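Local coordinates for protein taurocyamine kinase (Schistosoma mansoni, PDB 4WOD) that reversibly transfers phosphate between ATP and taurocyamine, a magnesium-dependent reaction of a phosphagen kinase built from two fused, duplicated repeats, at residues A[383-388]-A[421-426]. The protein carries 4 engineered substitutions. Numbering follows the deposited sequence.
Sequences KCYTRK and RSICPR
The ring of Tyr385 meets loop 421-426 at one edge, where Ile423 O lies close to the ring plane, 3.5 Å from Tyr385 CD2. Cys424 SG approaches the same ring obliquely, in a sulfur-aromatic contact 5.0 Å from the ring centroid and 46° off its normal. Alongside, Ile423 points the same way as the tyrosine and sets its terminal methyl CD1 3.9 Å from Tyr385 CE2, while its CG2 branch turns to the carbonyl oxygen of Lys383.

The principle illustrated is that a first-turn N-H of a helix can donate to a carbonyl of a loop distant in sequence. Thr386 N donates to Ile423 O over 3.3 Å, approaching from above the carbonyl plane, 43° out of it. Within the helix, Cys384 is the N-cap, and its SG accepts a weak capping bond from Arg387 N. Thr386 OG1, anti to its carbonyl carbon (chi1 -53°), packs against the Cys424-Pro425 peptide, 3.0 Å from Pro425 N with no hydrogen to share between them, and Pro425 CD comes next at 3.3 Å from the same OG1. A water lies 2.6 Å from Thr386 OG1 and donates weak bonds to Ser422 O and Cys424 O, so it ties the buried hydroxyl to two loop carbonyls.

Both segments belong to the N-terminal domain of the second kinase repeat. Helix 437-448 packs against the contact through Leu443, which touches Tyr385 and Pro425, and through Tyr447, which meets Cys424 and the Tyr385 ring. From helix 409-418, Asn415 ND2 hydrogen-bonds Cys424 O and Ile413 touches Thr386. Beyond the loop, Cys424 touches Cys631, the predicted active-site cysteine, and Ser422 rests on helix 553-558, so the loop joins short helix 385-388 to the catalytic domain.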
loop_
_atom_site.group_PDB
_atom_site.type_symbol
_atom_site.label_atom_id
_atom_site.label_comp_id
_atom_site.label_asym_id
_atom_site.label_seq_id
_atom_site.Cartn_x
_atom_site.Cartn_y
_atom_site.Cartn_z
ATOM N N LYS A 383 15.348 4.098 21.477
ATOM C CA LYS A 383 15.068 5.322 20.726
ATOM C C LYS A 383 13.579 5.543 20.476
ATOM O O LYS A 383 13.156 6.650 20.155
ATOM C CB LYS A 383 15.804 5.323 19.380
ATOM C CG LYS A 383 16.964 4.355 19.274
ATOM C CD LYS A 383 17.518 4.342 17.858
ATOM C CE LYS A 383 17.996 2.956 17.464
ATOM N NZ LYS A 383 18.487 2.942 16.058
ATOM N N CYS A 384 12.786 4.489 20.615
ATOM C CA CYS A 384 11.370 4.557 20.286
ATOM C C CYS A 384 10.529 4.812 21.531
ATOM O O CYS A 384 10.291 3.903 22.331
ATOM C CB CYS A 384 10.919 3.268 19.598
ATOM S SG CYS A 384 9.185 3.226 19.156
ATOM N N TYR A 385 10.073 6.053 21.684
ATOM C CA TYR A 385 9.272 6.446 22.850
ATOM C C TYR A 385 8.023 5.589 23.000
ATOM O O TYR A 385 7.647 5.217 24.118
ATOM C CB TYR A 385 8.872 7.917 22.749
ATOM C CG TYR A 385 10.043 8.872 22.763
ATOM C CD1 TYR A 385 10.533 9.376 23.954
ATOM C CD2 TYR A 385 10.647 9.273 21.578
ATOM C CE1 TYR A 385 11.600 10.262 23.973
ATOM C CE2 TYR A 385 11.719 10.154 21.581
ATOM C CZ TYR A 385 12.194 10.639 22.786
ATOM O OH TYR A 385 13.252 11.513 22.803
ATOM N N THR A 386 7.396 5.288 21.863
ATOM C CA THR A 386 6.139 4.557 21.814
ATOM C C THR A 386 6.264 3.211 22.529
ATOM O O THR A 386 5.370 2.804 23.276
ATOM C CB THR A 386 5.686 4.338 20.345
ATOM O OG1 THR A 386 5.667 5.604 19.646
ATOM C CG2 THR A 386 4.316 3.672 20.282
ATOM N N ARG A 387 7.387 2.536 22.301
ATOM C CA ARG A 387 7.676 1.253 22.951
ATOM C C ARG A 387 8.194 1.385 24.381
ATOM O O ARG A 387 7.813 0.619 25.266
ATOM C CB ARG A 387 8.697 0.465 22.127
ATOM C CG ARG A 387 9.091 -0.824 22.792
ATOM C CD ARG A 387 9.860 -1.747 21.876
ATOM N NE ARG A 387 9.976 -3.062 22.495
ATOM C CZ ARG A 387 11.114 -3.745 22.605
ATOM N NH1 ARG A 387 12.243 -3.243 22.126
ATOM N NH2 ARG A 387 11.121 -4.928 23.196
ATOM N N LYS A 388 9.068 2.359 24.604
ATOM C CA LYS A 388 9.727 2.515 25.896
ATOM C C LYS A 388 8.732 2.638 27.057
ATOM O O LYS A 388 8.970 2.111 28.148
ATOM C CB LYS A 388 10.652 3.738 25.856
ATOM C CG LYS A 388 11.488 3.941 27.094
ATOM C CD LYS A 388 12.400 5.133 26.902
ATOM C CE LYS A 388 13.087 5.527 28.190
ATOM N NZ LYS A 388 13.980 6.695 27.958
ATOM N N ARG A 421 10.616 2.245 12.874
ATOM C CA ARG A 421 11.541 3.373 12.965
ATOM C C ARG A 421 10.807 4.647 13.401
ATOM O O ARG A 421 11.436 5.661 13.730
ATOM C CB ARG A 421 12.257 3.604 11.638
ATOM C CG ARG A 421 13.137 2.435 11.196
ATOM C CD ARG A 421 14.090 2.882 10.090
ATOM N NE ARG A 421 14.695 1.761 9.375
ATOM C CZ ARG A 421 15.544 1.895 8.356
ATOM N NH1 ARG A 421 15.901 3.096 7.929
ATOM N NH2 ARG A 421 16.043 0.823 7.766
ATOM N N SER A 422 9.478 4.591 13.408
ATOM C CA SER A 422 8.686 5.684 13.980
ATOM C C SER A 422 8.836 5.681 15.495
ATOM O O SER A 422 8.678 4.639 16.128
ATOM C CB SER A 422 7.218 5.562 13.592
ATOM O OG SER A 422 6.441 6.526 14.291
ATOM N N ILE A 423 9.123 6.847 16.075
ATOM C CA ILE A 423 9.455 6.934 17.487
ATOM C C ILE A 423 8.347 7.517 18.388
ATOM O O ILE A 423 8.426 7.396 19.601
ATOM C CB ILE A 423 10.754 7.776 17.701
ATOM C CG1 ILE A 423 10.528 9.254 17.355
ATOM C CG2 ILE A 423 11.907 7.213 16.874
ATOM C CD1 ILE A 423 11.709 10.144 17.654
ATOM N N CYS A 424 7.329 8.153 17.815
ATOM C CA CYS A 424 6.228 8.693 18.636
ATOM C C CYS A 424 4.859 8.133 18.227
ATOM O O CYS A 424 4.648 7.778 17.073
ATOM C CB CYS A 424 6.202 10.227 18.570
ATOM S SG CYS A 424 7.465 11.026 19.613
ATOM N N PRO A 425 3.924 8.042 19.182
ATOM C CA PRO A 425 2.589 7.563 18.822
ATOM C C PRO A 425 1.752 8.670 18.185
ATOM O O PRO A 425 2.189 9.834 18.147
ATOM C CB PRO A 425 1.992 7.144 20.171
ATOM C CG PRO A 425 2.643 8.079 21.142
ATOM C CD PRO A 425 4.054 8.284 20.630
ATOM N N ARG A 426 0.567 8.298 17.707
ATOM C CA ARG A 426 -0.405 9.241 17.155
ATOM C C ARG A 426 -1.758 9.057 17.853
ATOM O O ARG A 426 -2.405 8.036 17.677
ATOM C CB ARG A 426 -0.567 9.039 15.647
ATOM C CG ARG A 426 0.731 9.110 14.841
ATOM C CD ARG A 426 1.372 10.471 14.899
ATOM N NE ARG A 426 2.348 10.651 13.818
ATOM C CZ ARG A 426 3.629 10.307 13.882
ATOM N NH1 ARG A 426 4.120 9.761 14.985
ATOM N NH2 ARG A 426 4.423 10.513 12.830
HETATM O O HOH W 1 6.034 4.899 17.204
#